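Local coordinates for PHO85 cyclin-10 (Saccharomyces cerevisiae, PDB 4KRD), which serves as the cyclin partner of the kinase PHO85, directing it to phosphorylate and negatively regulate glycogen synthase and so restrain glycogen accumulation, at residues Asp86-Gln98 / Ser154-Lys166. Sequence-based numbering, arbitrary orientation.
Sequences DFLKRIQDKCEYQ and SHEYFSKVCGISK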
ATOM      1  N   ASP B  86      -8.971 -18.334  24.548  1.00 48.94           N
ATOM      2  CA  ASP B  86      -9.895 -17.402  25.189  1.00 48.40           C
ATOM      3  C   ASP B  86      -9.525 -15.948  24.890  1.00 46.77           C
ATOM      4  O   ASP B  86     -10.396 -15.086  24.793  1.00 46.12           O
ATOM      5  CB  ASP B  86      -9.934 -17.619  26.708  1.00 52.72           C
ATOM      6  CG  ASP B  86     -10.534 -18.965  27.102  1.00 60.56           C
ATOM      7  OD1 ASP B  86     -11.302 -19.542  26.301  1.00 58.51           O
ATOM      8  OD2 ASP B  86     -10.238 -19.443  28.222  1.00 61.69           O
ATOM      9  N   PHE B  87      -8.230 -15.679  24.766  1.00 49.02           N
ATOM     10  CA  PHE B  87      -7.759 -14.337  24.455  1.00 46.75           C
ATOM     11  C   PHE B  87      -8.239 -13.954  23.060  1.00 43.95           C
ATOM     12  O   PHE B  87      -8.704 -12.836  22.825  1.00 45.96           O
ATOM     13  CB  PHE B  87      -6.239 -14.283  24.532  1.00 44.56           C
ATOM     14  CG  PHE B  87      -5.668 -12.906  24.369  1.00 44.94           C
ATOM     15  CD1 PHE B  87      -6.191 -11.838  25.085  1.00 47.96           C
ATOM     16  CD2 PHE B  87      -4.584 -12.684  23.523  1.00 42.10           C
ATOM     17  CE1 PHE B  87      -5.661 -10.558  24.952  1.00 47.47           C
ATOM     18  CE2 PHE B  87      -4.041 -11.413  23.383  1.00 43.26           C
ATOM     19  CZ  PHE B  87      -4.587 -10.339  24.100  1.00 44.10           C
ATOM     20  N   LEU B  88      -8.132 -14.902  22.140  1.00 45.50           N
ATOM     21  CA  LEU B  88      -8.600 -14.702  20.781  1.00 45.56           C
ATOM     22  C   LEU B  88     -10.113 -14.489  20.735  1.00 51.73           C
ATOM     23  O   LEU B  88     -10.599 -13.691  19.940  1.00 48.88           O
ATOM     24  CB  LEU B  88      -8.174 -15.871  19.890  1.00 46.20           C
ATOM     25  CG  LEU B  88      -6.733 -15.812  19.377  1.00 45.68           C
ATOM     26  CD1 LEU B  88      -6.296 -17.150  18.789  1.00 41.90           C
ATOM     27  CD2 LEU B  88      -6.603 -14.681  18.348  1.00 42.47           C
ATOM     28  N   LYS B  89     -10.853 -15.199  21.587  1.00 47.95           N
ATOM     29  CA  LYS B  89     -12.299 -14.991  21.703  1.00 45.96           C
ATOM     30  C   LYS B  89     -12.589 -13.579  22.174  1.00 42.16           C
ATOM     31  O   LYS B  89     -13.468 -12.901  21.633  1.00 48.74           O
ATOM     32  CB  LYS B  89     -12.927 -15.971  22.705  1.00 51.52           C
ATOM     33  CG  LYS B  89     -12.898 -17.431  22.295  1.00 60.51           C
ATOM     34  CD  LYS B  89     -13.144 -18.357  23.493  1.00 66.87           C
ATOM     35  CE  LYS B  89     -13.024 -19.832  23.101  1.00 67.82           C
ATOM     36  NZ  LYS B  89     -12.819 -20.713  24.286  1.00 68.07           N
ATOM     37  N   ARG B  90     -11.865 -13.145  23.204  1.00 46.12           N
ATOM     38  CA  ARG B  90     -12.045 -11.796  23.728  1.00 51.59           C
ATOM     39  C   ARG B  90     -11.787 -10.725  22.660  1.00 50.58           C
ATOM     40  O   ARG B  90     -12.549  -9.770  22.540  1.00 50.15           O
ATOM     41  CB  ARG B  90     -11.171 -11.559  24.966  1.00 50.47           C
ATOM     42  CG  ARG B  90     -11.109 -10.098  25.399  1.00 55.15           C
ATOM     43  CD  ARG B  90     -10.381  -9.900  26.719  1.00 57.63           C
ATOM     44  NE  ARG B  90     -10.131  -8.482  26.971  1.00 59.54           N
ATOM     45  CZ  ARG B  90     -11.027  -7.635  27.474  1.00 69.61           C
ATOM     46  NH1 ARG B  90     -12.244  -8.061  27.796  1.00 68.15           N
ATOM     47  NH2 ARG B  90     -10.706  -6.359  27.655  1.00 59.69           N
ATOM     48  N   ILE B  91     -10.716 -10.893  21.887  1.00 43.92           N
ATOM     49  CA  ILE B  91     -10.373  -9.943  20.830  1.00 41.95           C
ATOM     50  C   ILE B  91     -11.485  -9.873  19.781  1.00 43.12           C
ATOM     51  O   ILE B  91     -11.928  -8.787  19.398  1.00 45.91           O
ATOM     52  CB  ILE B  91      -8.998 -10.292  20.175  1.00 37.42           C
ATOM     53  CG1 ILE B  91      -7.873 -10.184  21.208  1.00 37.80           C
ATOM     54  CG2 ILE B  91      -8.691  -9.368  19.002  1.00 37.88           C
ATOM     55  CD1 ILE B  91      -6.476 -10.595  20.691  1.00 33.61           C
ATOM     56  N   GLN B  92     -11.953 -11.029  19.328  1.00 46.65           N
ATOM     57  CA  GLN B  92     -12.986 -11.056  18.299  1.00 45.51           C
ATOM     58  C   GLN B  92     -14.343 -10.567  18.810  1.00 46.04           C
ATOM     59  O   GLN B  92     -15.093  -9.929  18.072  1.00 52.29           O
ATOM     60  CB  GLN B  92     -13.110 -12.455  17.693  1.00 40.41           C
ATOM     61  CG  GLN B  92     -14.173 -12.579  16.610  1.00 48.26           C
ATOM     62  CD  GLN B  92     -13.931 -11.650  15.421  1.00 47.90           C
ATOM     63  OE1 GLN B  92     -14.817 -11.437  14.588  1.00 49.00           O
ATOM     64  NE2 GLN B  92     -12.736 -11.089  15.345  1.00 41.41           N
ATOM     65  N   ASP B  93     -14.654 -10.869  20.067  1.00 54.11           N
ATOM     66  CA  ASP B  93     -15.893 -10.404  20.690  1.00 53.95           C
ATOM     67  C   ASP B  93     -15.929  -8.882  20.745  1.00 52.87           C
ATOM     68  O   ASP B  93     -16.975  -8.258  20.531  1.00 55.83           O
ATOM     69  CB  ASP B  93     -16.028 -10.966  22.110  1.00 57.08           C
ATOM     70  CG  ASP B  93     -16.493 -12.411  22.127  1.00 63.31           C
ATOM     71  OD1 ASP B  93     -17.061 -12.868  21.109  1.00 63.75           O
ATOM     72  OD2 ASP B  93     -16.291 -13.086  23.162  1.00 62.97           O
ATOM     73  N   LYS B  94     -14.769  -8.293  21.027  1.00 43.80           N
ATOM     74  CA  LYS B  94     -14.631  -6.851  21.176  1.00 46.71           C
ATOM     75  C   LYS B  94     -14.420  -6.115  19.847  1.00 46.31           C
ATOM     76  O   LYS B  94     -14.805  -4.951  19.704  1.00 50.76           O
ATOM     77  CB  LYS B  94     -13.459  -6.545  22.112  1.00 44.96           C
ATOM     78  CG  LYS B  94     -13.599  -7.110  23.512  1.00 54.39           C
ATOM     79  CD  LYS B  94     -14.576  -6.297  24.355  1.00 62.64           C
ATOM     80  CE  LYS B  94     -14.475  -6.668  25.834  1.00 70.19           C
ATOM     81  NZ  LYS B  94     -15.390  -5.857  26.691  1.00 73.93           N
ATOM     82  N   CYS B  95     -13.815  -6.785  18.872  1.00 47.69           N
ATOM     83  CA  CYS B  95     -13.412  -6.106  17.638  1.00 44.62           C
ATOM     84  C   CYS B  95     -14.222  -6.481  16.411  1.00 40.71           C
ATOM     85  O   CYS B  95     -14.321  -5.698  15.482  1.00 43.66           O
ATOM     86  CB  CYS B  95     -11.935  -6.354  17.346  1.00 39.71           C
ATOM     87  SG  CYS B  95     -10.847  -5.692  18.568  1.00 45.91           S
ATOM     88  N   GLU B  96     -14.779  -7.689  16.394  1.00 44.75           N
ATOM     89  CA  GLU B  96     -15.610  -8.120  15.270  1.00 40.61           C
ATOM     90  C   GLU B  96     -14.920  -7.952  13.910  1.00 46.96           C
ATOM     91  O   GLU B  96     -15.422  -7.272  13.010  1.00 43.45           O
ATOM     92  CB  GLU B  96     -16.967  -7.406  15.301  1.00 49.16           C
ATOM     93  CG  GLU B  96     -17.817  -7.768  16.518  1.00 56.53           C
ATOM     94  CD  GLU B  96     -19.098  -6.939  16.614  1.00 70.76           C
ATOM     95  OE1 GLU B  96     -19.514  -6.342  15.594  1.00 63.95           O
ATOM     96  OE2 GLU B  96     -19.686  -6.888  17.717  1.00 75.15           O
ATOM     97  N   TYR B  97     -13.771  -8.603  13.760  1.00 45.03           N
ATOM     98  CA  TYR B  97     -13.028  -8.548  12.505  1.00 41.86           C
ATOM     99  C   TYR B  97     -13.509  -9.595  11.515  1.00 41.12           C
ATOM    100  O   TYR B  97     -14.118 -10.594  11.899  1.00 43.57           O
ATOM    101  CB  TYR B  97     -11.530  -8.756  12.763  1.00 36.76           C
ATOM    102  CG  TYR B  97     -10.875  -7.625  13.513  1.00 35.96           C
ATOM    103  CD1 TYR B  97     -11.002  -6.314  13.081  1.00 37.96           C
ATOM    104  CD2 TYR B  97     -10.110  -7.871  14.646  1.00 40.76           C
ATOM    105  CE1 TYR B  97     -10.394  -5.273  13.763  1.00 40.06           C
ATOM    106  CE2 TYR B  97      -9.499  -6.840  15.333  1.00 37.86           C
ATOM    107  CZ  TYR B  97      -9.646  -5.544  14.890  1.00 36.03           C
ATOM    108  OH  TYR B  97      -9.043  -4.516  15.578  1.00 38.84           O
ATOM    109  N   GLN B  98     -13.215  -9.349  10.242  1.00 47.76           N
ATOM    110  CA  GLN B  98     -13.419 -10.302   9.157  1.00 46.22           C
ATOM    111  C   GLN B  98     -12.411 -11.419   9.265  1.00 45.58           C
ATOM    112  O   GLN B  98     -11.365 -11.243   9.878  1.00 44.60           O
ATOM    113  CB  GLN B  98     -13.197  -9.601   7.819  1.00 53.22           C
ATOM    114  CG  GLN B  98     -14.297  -8.641   7.437  1.00 57.66           C
ATOM    115  CD  GLN B  98     -15.555  -9.364   7.006  1.00 64.05           C
ATOM    116  OE1 GLN B  98     -16.515  -9.475   7.773  1.00 65.92           O
ATOM    117  NE2 GLN B  98     -15.553  -9.873   5.776  1.00 61.29           N
ATOM    118  N   SER B 154      -9.061   2.431  17.396  1.00 37.72           N
ATOM    119  CA  SER B 154      -8.111   3.376  17.961  1.00 43.12           C
ATOM    120  C   SER B 154      -7.038   2.633  18.747  1.00 40.07           C
ATOM    121  O   SER B 154      -7.266   1.530  19.245  1.00 40.71           O
ATOM    122  CB  SER B 154      -8.826   4.369  18.877  1.00 44.56           C
ATOM    123  OG  SER B 154      -9.428   3.684  19.961  1.00 47.94           O
ATOM    124  N   HIS B 155      -5.869   3.249  18.859  1.00 39.02           N
ATOM    125  CA  HIS B 155      -4.785   2.668  19.630  1.00 37.13           C
ATOM    126  C   HIS B 155      -5.232   2.457  21.076  1.00 45.38           C
ATOM    127  O   HIS B 155      -4.848   1.481  21.722  1.00 39.23           O
ATOM    128  CB  HIS B 155      -3.568   3.589  19.578  1.00 40.14           C
ATOM    129  CG  HIS B 155      -2.268   2.881  19.787  1.00 40.73           C
ATOM    130  ND1 HIS B 155      -1.495   3.062  20.912  1.00 41.00           N
ATOM    131  CD2 HIS B 155      -1.610   1.984  19.016  1.00 39.17           C
ATOM    132  CE1 HIS B 155      -0.410   2.316  20.821  1.00 41.41           C
ATOM    133  NE2 HIS B 155      -0.455   1.653  19.679  1.00 40.67           N
ATOM    134  N   GLU B 156      -6.049   3.381  21.574  0.55 45.23           N
ATOM    135  CA  GLU B 156      -6.583   3.294  22.928  0.55 45.24           C
ATOM    136  C   GLU B 156      -7.490   2.076  23.081  0.55 41.95           C
ATOM    137  O   GLU B 156      -7.287   1.249  23.963  0.55 43.35           O
ATOM    138  CB  GLU B 156      -7.358   4.571  23.265  0.55 46.88           C
ATOM    139  CG  GLU B 156      -7.784   4.686  24.719  0.55 47.27           C
ATOM    140  CD  GLU B 156      -8.285   6.078  25.058  0.55 50.20           C
ATOM    141  OE1 GLU B 156      -8.794   6.755  24.143  0.55 50.08           O
ATOM    142  OE2 GLU B 156      -8.163   6.498  26.231  0.55 53.13           O
ATOM    143  N   TYR B 157      -8.491   1.975  22.214  1.00 38.84           N
ATOM    144  CA  TYR B 157      -9.421   0.858  22.246  1.00 38.58           C
ATOM    145  C   TYR B 157      -8.739  -0.510  22.124  1.00 42.48           C
ATOM    146  O   TYR B 157      -9.011  -1.425  22.917  1.00 40.52           O
ATOM    147  CB  TYR B 157     -10.475   1.005  21.154  1.00 42.89           C
ATOM    148  CG  TYR B 157     -11.548  -0.047  21.250  1.00 47.84           C
ATOM    149  CD1 TYR B 157     -12.467  -0.023  22.290  1.00 52.23           C
ATOM    150  CD2 TYR B 157     -11.642  -1.070  20.313  1.00 42.09           C
ATOM    151  CE1 TYR B 157     -13.451  -0.983  22.397  1.00 54.06           C
ATOM    152  CE2 TYR B 157     -12.631  -2.036  20.410  1.00 46.24           C
ATOM    153  CZ  TYR B 157     -13.534  -1.983  21.458  1.00 53.18           C
ATOM    154  OH  TYR B 157     -14.523  -2.932  21.584  1.00 50.85           O
ATOM    155  N   PHE B 158      -7.865  -0.666  21.133  1.00 43.31           N
ATOM    156  CA  PHE B 158      -7.163  -1.952  20.969  1.00 41.58           C
ATOM    157  C   PHE B 158      -6.305  -2.329  22.190  1.00 39.67           C
ATOM    158  O   PHE B 158      -6.312  -3.480  22.635  1.00 45.70           O
ATOM    159  CB  PHE B 158      -6.327  -1.984  19.686  1.00 38.02           C
ATOM    160  CG  PHE B 158      -5.936  -3.377  19.259  1.00 35.70           C
ATOM    161  CD1 PHE B 158      -6.816  -4.163  18.538  1.00 40.51           C
ATOM    162  CD2 PHE B 158      -4.698  -3.908  19.602  1.00 39.62           C
ATOM    163  CE1 PHE B 158      -6.466  -5.461  18.157  1.00 40.69           C
ATOM    164  CE2 PHE B 158      -4.342  -5.199  19.222  1.00 35.96           C
ATOM    165  CZ  PHE B 158      -5.229  -5.979  18.504  1.00 36.07           C
ATOM    166  N   SER B 159      -5.557  -1.369  22.722  1.00 42.20           N
ATOM    167  CA  SER B 159      -4.783  -1.591  23.943  1.00 43.17           C
ATOM    168  C   SER B 159      -5.641  -2.165  25.077  1.00 46.40           C
ATOM    169  O   SER B 159      -5.293  -3.178  25.682  1.00 43.88           O
ATOM    170  CB  SER B 159      -4.151  -0.279  24.409  1.00 46.01           C
ATOM    171  OG  SER B 159      -3.240   0.213  23.447  1.00 50.42           O
ATOM    172  N   LYS B 160      -6.769  -1.518  25.355  1.00 52.84           N
ATOM    173  CA  LYS B 160      -7.658  -1.954  26.431  1.00 50.63           C
ATOM    174  C   LYS B 160      -8.212  -3.344  26.174  1.00 51.73           C
ATOM    175  O   LYS B 160      -8.354  -4.142  27.097  1.00 57.76           O
ATOM    176  CB  LYS B 160      -8.817  -0.975  26.612  1.00 53.44           C
ATOM    177  CG  LYS B 160      -8.396   0.425  27.015  1.00 56.87           C
ATOM    178  CD  LYS B 160      -9.609   1.353  27.071  1.00 62.93           C
ATOM    179  CE  LYS B 160      -9.208   2.793  27.367  1.00 57.12           C
ATOM    180  NZ  LYS B 160     -10.400   3.690  27.336  1.00 65.14           N
ATOM    181  N   VAL B 161      -8.545  -3.631  24.923  1.00 46.67           N
ATOM    182  CA  VAL B 161      -9.019  -4.963  24.575  1.00 47.26           C
ATOM    183  C   VAL B 161      -7.969  -6.024  24.915  1.00 55.66           C
ATOM    184  O   VAL B 161      -8.302  -7.086  25.453  1.00 56.96           O
ATOM    185  CB  VAL B 161      -9.401  -5.058  23.088  1.00 52.42           C
ATOM    186  CG1 VAL B 161      -9.584  -6.516  22.676  1.00 51.54           C
ATOM    187  CG2 VAL B 161     -10.661  -4.259  22.819  1.00 50.29           C
ATOM    188  N   CYS B 162      -6.702  -5.717  24.629  1.00 46.58           N
ATOM    189  CA  CYS B 162      -5.600  -6.658  24.832  1.00 43.35           C
ATOM    190  C   CYS B 162      -5.011  -6.565  26.232  1.00 48.72           C
ATOM    191  O   CYS B 162      -4.109  -7.331  26.593  1.00 48.02           O
ATOM    192  CB  CYS B 162      -4.494  -6.414  23.800  1.00 41.16           C
ATOM    193  SG  CYS B 162      -4.998  -6.717  22.093  1.00 41.16           S
ATOM    194  N   GLY B 163      -5.517  -5.614  27.011  1.00 47.61           N
ATOM    195  CA  GLY B 163      -5.106  -5.458  28.389  1.00 49.87           C
ATOM    196  C   GLY B 163      -3.659  -5.044  28.552  1.00 52.02           C
ATOM    197  O   GLY B 163      -2.989  -5.483  29.482  1.00 47.96           O
ATOM    198  N   ILE B 164      -3.171  -4.201  27.646  1.00 45.54           N
ATOM    199  CA  ILE B 164      -1.804  -3.714  27.745  1.00 39.78           C
ATOM    200  C   ILE B 164      -1.797  -2.204  27.649  1.00 37.42           C
ATOM    201  O   ILE B 164      -2.817  -1.597  27.351  1.00 44.23           O
ATOM    202  CB  ILE B 164      -0.895  -4.297  26.637  1.00 41.50           C
ATOM    203  CG1 ILE B 164      -1.364  -3.834  25.257  1.00 38.06           C
ATOM    204  CG2 ILE B 164      -0.856  -5.813  26.709  1.00 38.15           C
ATOM    205  CD1 ILE B 164      -0.486  -4.331  24.138  1.00 39.37           C
ATOM    206  N   SER B 165      -0.644  -1.597  27.901  1.00 43.43           N
ATOM    207  CA  SER B 165      -0.507  -0.154  27.744  1.00 42.78           C
ATOM    208  C   SER B 165      -0.354   0.219  26.271  1.00 44.77           C
ATOM    209  O   SER B 165       0.067  -0.595  25.445  1.00 41.35           O
ATOM    210  CB  SER B 165       0.702   0.355  28.521  1.00 43.93           C
ATOM    211  OG  SER B 165       1.887  -0.194  27.993  1.00 45.24           O
ATOM    212  N   LYS B 166      -0.688   1.457  25.943  1.00 42.64           N
ATOM    213  CA  LYS B 166      -0.556   1.915  24.573  1.00 45.74           C
ATOM    214  C   LYS B 166       0.911   1.910  24.169  1.00 40.88           C
ATOM    215  O   LYS B 166       1.249   1.637  23.019  1.00 41.06           O
ATOM    216  CB  LYS B 166      -1.174   3.298  24.419  1.00 47.86           C
ATOM    217  CG  LYS B 166      -2.684   3.300  24.622  1.00 49.13           C
ATOM    218  CD  LYS B 166      -3.275   4.664  24.364  1.00 47.66           C
ATOM    219  CE  LYS B 166      -2.717   5.676  25.342  1.00 52.57           C
ATOM    220  NZ  LYS B 166      -3.112   5.359  26.744  1.00 54.71           N
TER
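The Y157 hydroxyl donates to K94 O in the last turn of helix 84-95, at 2.8 Å, the acceptor lying at the ring edge, in plane. The first torsion of Y157 sets CG opposite the backbone N (chi1 -174°), carrying the ring across to that helix. F158 meets Y97 obliquely, its CD1 3.7 Å from Y97 OH, while C95 SG makes a sulfur-aromatic contact 5.4 Å from the F158 ring centroid. The axes of 86-95 and 155-162 approach to 10.0 Å and run roughly antiparallel, at 147°, within the mainly helical cyclin domain, and R142 of helix 130-148 also touches F158. K160 O accepts from R90 NH2 and sits in the guanidinium plane. V161 fills the middle: CG2 lies 3.7 Å from K94 CB, and CG1 packs against I91. Its carbonyl takes R90 NE at 2.8 Å, in the carbonyl plane. A leucine replacing R90 would probably leave both carbonyls, near the C-terminal end of helix 155-162, without these donors. C162 presents CB to F87 CZ at 3.9 Å, and its CA meets the edge of that ring. Next, G163, with positive phi, closes the helix in a Schellman motif, I164 N bonding to S159 O.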